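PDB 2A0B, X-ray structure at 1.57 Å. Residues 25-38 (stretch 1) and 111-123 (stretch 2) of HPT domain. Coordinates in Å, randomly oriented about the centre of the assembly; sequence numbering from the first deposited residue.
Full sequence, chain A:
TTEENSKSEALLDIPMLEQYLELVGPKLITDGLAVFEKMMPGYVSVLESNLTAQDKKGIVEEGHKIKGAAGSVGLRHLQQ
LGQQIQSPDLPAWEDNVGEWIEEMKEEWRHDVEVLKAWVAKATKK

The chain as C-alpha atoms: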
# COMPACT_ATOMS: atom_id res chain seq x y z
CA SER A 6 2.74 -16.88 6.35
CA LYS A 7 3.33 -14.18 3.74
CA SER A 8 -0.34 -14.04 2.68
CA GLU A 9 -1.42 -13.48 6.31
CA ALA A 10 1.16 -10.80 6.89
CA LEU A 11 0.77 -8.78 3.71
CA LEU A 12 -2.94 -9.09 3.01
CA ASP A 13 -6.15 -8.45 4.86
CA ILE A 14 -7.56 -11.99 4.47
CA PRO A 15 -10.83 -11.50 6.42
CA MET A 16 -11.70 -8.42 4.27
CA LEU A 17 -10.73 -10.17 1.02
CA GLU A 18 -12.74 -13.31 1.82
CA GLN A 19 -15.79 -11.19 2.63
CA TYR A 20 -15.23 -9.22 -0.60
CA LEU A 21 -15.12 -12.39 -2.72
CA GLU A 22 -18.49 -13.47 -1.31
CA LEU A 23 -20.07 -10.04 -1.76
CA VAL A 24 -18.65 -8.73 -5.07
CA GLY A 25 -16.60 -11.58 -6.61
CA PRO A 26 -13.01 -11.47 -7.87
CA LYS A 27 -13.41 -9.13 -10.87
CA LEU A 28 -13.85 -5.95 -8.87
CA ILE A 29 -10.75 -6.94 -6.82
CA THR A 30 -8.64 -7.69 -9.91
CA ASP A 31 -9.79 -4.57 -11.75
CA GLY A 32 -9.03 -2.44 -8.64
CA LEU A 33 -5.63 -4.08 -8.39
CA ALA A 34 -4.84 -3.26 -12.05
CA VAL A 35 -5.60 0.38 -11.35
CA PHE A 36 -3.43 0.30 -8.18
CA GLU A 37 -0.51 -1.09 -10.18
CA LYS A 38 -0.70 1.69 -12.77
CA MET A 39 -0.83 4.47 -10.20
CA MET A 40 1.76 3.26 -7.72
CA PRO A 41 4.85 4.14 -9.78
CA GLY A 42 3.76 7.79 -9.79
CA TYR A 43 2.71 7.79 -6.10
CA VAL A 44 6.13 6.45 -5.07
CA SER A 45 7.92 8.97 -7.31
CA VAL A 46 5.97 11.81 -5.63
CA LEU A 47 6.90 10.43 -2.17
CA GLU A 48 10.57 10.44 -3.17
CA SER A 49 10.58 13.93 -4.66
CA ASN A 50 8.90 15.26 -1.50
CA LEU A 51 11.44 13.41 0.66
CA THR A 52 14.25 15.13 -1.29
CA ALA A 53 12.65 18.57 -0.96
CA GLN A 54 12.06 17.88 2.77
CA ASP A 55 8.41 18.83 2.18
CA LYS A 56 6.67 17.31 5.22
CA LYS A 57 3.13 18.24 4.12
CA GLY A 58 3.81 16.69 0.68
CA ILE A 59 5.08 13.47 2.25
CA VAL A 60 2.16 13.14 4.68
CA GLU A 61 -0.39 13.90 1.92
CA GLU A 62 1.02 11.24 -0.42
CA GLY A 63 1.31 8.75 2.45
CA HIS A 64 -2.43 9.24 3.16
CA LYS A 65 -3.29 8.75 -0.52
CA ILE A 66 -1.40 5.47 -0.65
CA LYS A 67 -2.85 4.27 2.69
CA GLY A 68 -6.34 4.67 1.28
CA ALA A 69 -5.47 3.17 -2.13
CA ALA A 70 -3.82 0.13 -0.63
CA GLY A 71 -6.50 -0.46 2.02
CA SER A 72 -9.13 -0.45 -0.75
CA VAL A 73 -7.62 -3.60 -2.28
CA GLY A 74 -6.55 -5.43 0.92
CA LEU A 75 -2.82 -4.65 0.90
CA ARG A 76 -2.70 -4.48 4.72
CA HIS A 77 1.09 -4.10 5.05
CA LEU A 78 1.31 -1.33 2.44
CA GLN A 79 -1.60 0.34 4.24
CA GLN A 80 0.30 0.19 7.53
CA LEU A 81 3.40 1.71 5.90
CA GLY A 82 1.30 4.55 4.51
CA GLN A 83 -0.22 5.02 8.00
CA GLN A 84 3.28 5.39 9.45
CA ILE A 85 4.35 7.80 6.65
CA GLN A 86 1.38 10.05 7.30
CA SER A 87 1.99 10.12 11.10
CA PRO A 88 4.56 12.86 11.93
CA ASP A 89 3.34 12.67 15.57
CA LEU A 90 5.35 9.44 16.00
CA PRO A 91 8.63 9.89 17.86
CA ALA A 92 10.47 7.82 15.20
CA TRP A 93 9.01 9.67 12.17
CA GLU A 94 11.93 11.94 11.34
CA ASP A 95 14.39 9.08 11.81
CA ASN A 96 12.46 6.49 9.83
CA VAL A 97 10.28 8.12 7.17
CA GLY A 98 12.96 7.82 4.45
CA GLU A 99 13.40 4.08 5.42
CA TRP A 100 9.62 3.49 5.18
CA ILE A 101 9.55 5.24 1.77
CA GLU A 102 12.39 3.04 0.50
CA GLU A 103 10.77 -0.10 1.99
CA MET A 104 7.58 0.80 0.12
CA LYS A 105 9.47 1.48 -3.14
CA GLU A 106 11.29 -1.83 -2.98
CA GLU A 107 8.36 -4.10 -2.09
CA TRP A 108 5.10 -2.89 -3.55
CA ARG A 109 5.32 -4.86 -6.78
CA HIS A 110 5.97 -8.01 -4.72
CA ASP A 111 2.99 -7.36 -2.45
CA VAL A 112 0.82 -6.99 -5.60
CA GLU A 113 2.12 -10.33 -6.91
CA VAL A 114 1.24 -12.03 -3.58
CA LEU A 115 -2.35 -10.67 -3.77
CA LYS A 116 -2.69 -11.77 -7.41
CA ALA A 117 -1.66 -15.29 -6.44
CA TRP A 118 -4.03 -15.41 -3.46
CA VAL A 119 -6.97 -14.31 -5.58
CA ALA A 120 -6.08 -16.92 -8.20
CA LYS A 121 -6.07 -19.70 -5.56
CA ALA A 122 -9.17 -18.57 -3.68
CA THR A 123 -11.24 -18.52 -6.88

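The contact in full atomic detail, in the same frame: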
# COMPACT_ATOMS: atom_id res chain seq x y z
N GLY A 25 -17.27 -10.67 -5.67
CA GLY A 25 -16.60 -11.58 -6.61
C GLY A 25 -15.18 -11.04 -6.89
O GLY A 25 -14.87 -9.89 -6.61
N PRO A 26 -14.39 -11.84 -7.58
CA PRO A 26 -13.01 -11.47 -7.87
C PRO A 26 -12.80 -10.40 -8.89
O PRO A 26 -11.74 -9.73 -8.83
CB PRO A 26 -12.39 -12.81 -8.28
CG PRO A 26 -13.54 -13.53 -8.95
CD PRO A 26 -14.68 -13.26 -7.98
N LYS A 27 -13.67 -10.12 -9.85
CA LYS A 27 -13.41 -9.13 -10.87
C LYS A 27 -13.23 -7.73 -10.33
O LYS A 27 -12.42 -6.96 -10.88
CB LYS A 27 -14.51 -9.06 -11.95
CG LYS A 27 -13.99 -8.33 -13.18
CD LYS A 27 -15.11 -7.78 -14.04
CE LYS A 27 -14.51 -7.14 -15.30
NZ LYS A 27 -14.62 -5.66 -15.26
N LEU A 28 -14.03 -7.32 -9.34
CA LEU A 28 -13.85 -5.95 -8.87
C LEU A 28 -12.48 -5.87 -8.17
O LEU A 28 -11.85 -4.84 -8.31
CB LEU A 28 -15.00 -5.44 -7.99
CG LEU A 28 -15.00 -3.92 -7.78
CD1 LEU A 28 -15.43 -3.22 -9.06
CD2 LEU A 28 -15.88 -3.49 -6.61
N ILE A 29 -12.07 -6.91 -7.48
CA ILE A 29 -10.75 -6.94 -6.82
C ILE A 29 -9.64 -6.88 -7.86
O ILE A 29 -8.77 -6.02 -7.87
CB ILE A 29 -10.65 -8.18 -5.92
CG1 ILE A 29 -11.70 -8.10 -4.79
CG2 ILE A 29 -9.28 -8.35 -5.29
CD1 ILE A 29 -12.11 -9.47 -4.27
N THR A 30 -9.69 -7.72 -8.90
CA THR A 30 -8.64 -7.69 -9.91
C THR A 30 -8.63 -6.43 -10.74
O THR A 30 -7.55 -5.91 -11.11
CB THR A 30 -8.64 -8.97 -10.78
OG1 THR A 30 -9.94 -9.18 -11.30
CG2 THR A 30 -8.26 -10.22 -9.99
N ASP A 31 -9.80 -5.84 -11.06
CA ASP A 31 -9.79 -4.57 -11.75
C ASP A 31 -9.19 -3.44 -10.87
O ASP A 31 -8.55 -2.56 -11.44
CB ASP A 31 -11.22 -4.10 -12.12
CG ASP A 31 -11.80 -4.98 -13.22
OD1 ASP A 31 -11.05 -5.72 -13.87
OD2 ASP A 31 -13.04 -4.91 -13.39
N GLY A 32 -9.52 -3.45 -9.61
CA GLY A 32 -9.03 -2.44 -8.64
C GLY A 32 -7.48 -2.60 -8.56
O GLY A 32 -6.83 -1.58 -8.56
N LEU A 33 -7.08 -3.86 -8.47
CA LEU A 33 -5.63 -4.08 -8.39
C LEU A 33 -4.91 -3.60 -9.60
O LEU A 33 -3.78 -3.07 -9.58
CB LEU A 33 -5.40 -5.57 -8.13
CG LEU A 33 -3.96 -5.94 -7.74
CD1 LEU A 33 -3.51 -5.13 -6.53
CD2 LEU A 33 -3.91 -7.42 -7.42
N ALA A 34 -5.45 -3.74 -10.83
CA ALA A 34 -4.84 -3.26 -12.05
C ALA A 34 -4.69 -1.76 -12.04
O ALA A 34 -3.71 -1.17 -12.49
CB ALA A 34 -5.64 -3.72 -13.28
N VAL A 35 -5.69 -1.03 -11.47
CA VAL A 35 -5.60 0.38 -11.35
C VAL A 35 -4.50 0.77 -10.29
O VAL A 35 -3.74 1.68 -10.60
CB VAL A 35 -6.93 1.06 -10.90
CG1 VAL A 35 -6.77 2.53 -10.61
CG2 VAL A 35 -7.87 0.85 -12.10
N PHE A 36 -4.47 0.02 -9.24
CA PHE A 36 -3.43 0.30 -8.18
C PHE A 36 -2.05 0.15 -8.82
O PHE A 36 -1.22 1.05 -8.58
CB PHE A 36 -3.64 -0.66 -7.05
CG PHE A 36 -2.67 -0.47 -5.88
CD1 PHE A 36 -2.94 0.48 -4.92
CD2 PHE A 36 -1.57 -1.30 -5.81
CE1 PHE A 36 -2.03 0.60 -3.85
CE2 PHE A 36 -0.65 -1.14 -4.76
CZ PHE A 36 -0.91 -0.22 -3.78
N GLU A 37 -1.86 -0.95 -9.56
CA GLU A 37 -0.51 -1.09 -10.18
C GLU A 37 -0.12 0.00 -11.11
O GLU A 37 1.05 0.39 -11.31
CB GLU A 37 -0.48 -2.37 -11.02
CG GLU A 37 -0.49 -3.69 -10.31
CD GLU A 37 -0.33 -4.75 -11.41
OE1 GLU A 37 0.80 -4.93 -11.88
OE2 GLU A 37 -1.33 -5.30 -11.86
N LYS A 38 -1.07 0.62 -11.88
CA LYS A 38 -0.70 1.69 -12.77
C LYS A 38 -0.42 3.01 -12.06
O LYS A 38 0.26 3.83 -12.64
CB LYS A 38 -1.74 1.88 -13.89
CG LYS A 38 -2.81 2.91 -13.79
CD LYS A 38 -3.49 3.10 -15.15
CE LYS A 38 -4.93 2.62 -15.11
NZ LYS A 38 -5.53 2.79 -16.48
N ASP A 111 4.24 -7.25 -3.17
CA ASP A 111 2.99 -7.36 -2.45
C ASP A 111 1.81 -7.49 -3.52
O ASP A 111 1.01 -8.36 -3.14
CB ASP A 111 2.74 -6.07 -1.66
CG ASP A 111 3.49 -5.91 -0.35
OD1 ASP A 111 4.74 -6.20 -0.44
OD2 ASP A 111 3.04 -5.63 0.76
N VAL A 112 1.96 -6.79 -4.58
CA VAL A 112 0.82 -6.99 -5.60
C VAL A 112 0.86 -8.39 -6.16
O VAL A 112 -0.16 -9.09 -6.30
CB VAL A 112 1.00 -5.96 -6.68
CG1 VAL A 112 0.24 -6.29 -7.98
CG2 VAL A 112 0.66 -4.53 -6.20
N GLU A 113 2.11 -8.94 -6.42
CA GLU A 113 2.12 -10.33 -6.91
C GLU A 113 1.59 -11.33 -5.96
O GLU A 113 0.99 -12.38 -6.26
CB GLU A 113 3.63 -10.69 -7.22
CG GLU A 113 4.14 -9.91 -8.38
CD GLU A 113 5.65 -9.98 -8.61
OE1 GLU A 113 6.35 -10.41 -7.69
OE2 GLU A 113 6.08 -9.57 -9.69
N VAL A 114 1.76 -11.22 -4.61
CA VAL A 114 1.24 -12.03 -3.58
C VAL A 114 -0.34 -11.94 -3.57
O VAL A 114 -0.89 -13.00 -3.44
CB VAL A 114 1.79 -11.64 -2.19
CG1 VAL A 114 1.12 -12.39 -1.08
CG2 VAL A 114 3.30 -12.07 -2.19
N LEU A 115 -0.83 -10.75 -3.75
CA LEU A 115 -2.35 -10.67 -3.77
C LEU A 115 -2.86 -11.32 -5.04
O LEU A 115 -3.82 -12.09 -4.91
CB LEU A 115 -2.68 -9.20 -3.63
CG LEU A 115 -4.22 -8.91 -3.85
CD1 LEU A 115 -4.95 -9.68 -2.84
CD2 LEU A 115 -4.37 -7.39 -3.82
N LYS A 116 -2.20 -11.12 -6.16
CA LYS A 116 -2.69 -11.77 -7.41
C LYS A 116 -2.74 -13.26 -7.23
O LYS A 116 -3.68 -13.97 -7.60
CB LYS A 116 -1.85 -11.44 -8.62
CG LYS A 116 -2.09 -10.06 -9.18
CD LYS A 116 -1.16 -9.68 -10.29
CE LYS A 116 -1.46 -8.34 -10.92
NZ LYS A 116 -0.42 -7.96 -11.93
N ALA A 117 -1.69 -13.86 -6.63
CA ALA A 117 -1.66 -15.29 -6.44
C ALA A 117 -2.73 -15.78 -5.51
O ALA A 117 -3.34 -16.83 -5.72
CB ALA A 117 -0.24 -15.66 -5.95
N TRP A 118 -3.04 -15.04 -4.44
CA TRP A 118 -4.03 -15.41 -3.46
C TRP A 118 -5.43 -15.39 -4.14
O TRP A 118 -6.15 -16.35 -3.86
CB TRP A 118 -4.00 -14.38 -2.30
CG TRP A 118 -4.92 -14.82 -1.20
CD1 TRP A 118 -4.68 -15.66 -0.17
CD2 TRP A 118 -6.33 -14.46 -1.10
NE1 TRP A 118 -5.82 -15.86 0.59
CE2 TRP A 118 -6.83 -15.11 0.01
CE3 TRP A 118 -7.15 -13.64 -1.89
CZ2 TRP A 118 -8.16 -15.01 0.44
CZ3 TRP A 118 -8.49 -13.54 -1.49
CH2 TRP A 118 -8.93 -14.18 -0.36
N VAL A 119 -5.62 -14.39 -4.97
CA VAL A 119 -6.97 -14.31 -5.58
C VAL A 119 -7.13 -15.47 -6.57
O VAL A 119 -8.25 -16.06 -6.64
CB VAL A 119 -7.23 -13.00 -6.30
CG1 VAL A 119 -8.60 -13.01 -7.03
CG2 VAL A 119 -7.26 -11.78 -5.41
N ALA A 120 -6.06 -15.78 -7.27
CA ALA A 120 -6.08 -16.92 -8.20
C ALA A 120 -6.39 -18.22 -7.49
O ALA A 120 -7.21 -19.03 -7.99
CB ALA A 120 -4.75 -17.06 -8.93
N LYS A 121 -5.85 -18.50 -6.32
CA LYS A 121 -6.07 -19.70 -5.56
C LYS A 121 -7.42 -19.76 -4.86
O LYS A 121 -8.05 -20.82 -4.73
CB LYS A 121 -4.96 -19.86 -4.52
CG LYS A 121 -5.09 -21.06 -3.61
CD LYS A 121 -3.73 -21.68 -3.28
CE LYS A 121 -3.85 -23.20 -3.20
NZ LYS A 121 -3.18 -23.84 -4.38
N ALA A 122 -7.89 -18.61 -4.38
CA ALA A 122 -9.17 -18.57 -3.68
C ALA A 122 -10.31 -18.81 -4.65
O ALA A 122 -11.35 -19.34 -4.24
CB ALA A 122 -9.34 -17.25 -2.95
N THR A 123 -10.17 -18.39 -5.89
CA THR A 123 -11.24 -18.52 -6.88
C THR A 123 -11.13 -19.81 -7.68
O THR A 123 -10.69 -20.85 -7.12
CB THR A 123 -11.27 -17.29 -7.79
OG1 THR A 123 -10.05 -17.15 -8.50
CG2 THR A 123 -11.47 -16.02 -6.97

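Leu33 lies at the apolar centre of the contact, its side chain pointing toward the other helix: CD2 of Leu33 is 3.6 Å from CD2 of Leu115 and 3.7 Å from CG of Lys116, while CD1 of Leu33 lies 4.2 Å from CG1 of Val112. The two helices, 26-38 and 111-122, run nearly antiparallel at 165°, their axes 11.1 Å apart at closest approach, so the start of one faces the end of the other. At this separation, with each backbone bonded i to i+4 within its own helix, side chains alone join them. Toward the C-terminal part of stretch 1, Val112, already in touch with Leu33, also meets Phe36 and Glu37: its CG2 meets the edge of the Phe36 ring at CE2 (3.9 Å), and its CG1 touches the aliphatic CG of Glu37 (3.6 Å). Toward the other end, Val119 takes over, with CG2 4.0 Å from CG2 of Ile29 and CG1 4.0 Å from CB of Pro26. Beyond it, CG2 of Thr123 packs on CB of Pro26 at 3.6 Å, while OG1 of Thr123 donates to the backbone O of Val119 (2.8 Å), satisfying the hydroxyl within its own stretch. At the polar edge, the extended Lys116 chain passes Leu33 and brings NZ to OE2 of Glu37 (2.8 Å), a hydrogen-bonded salt bridge that pairs opposite charges beside the apolar centre.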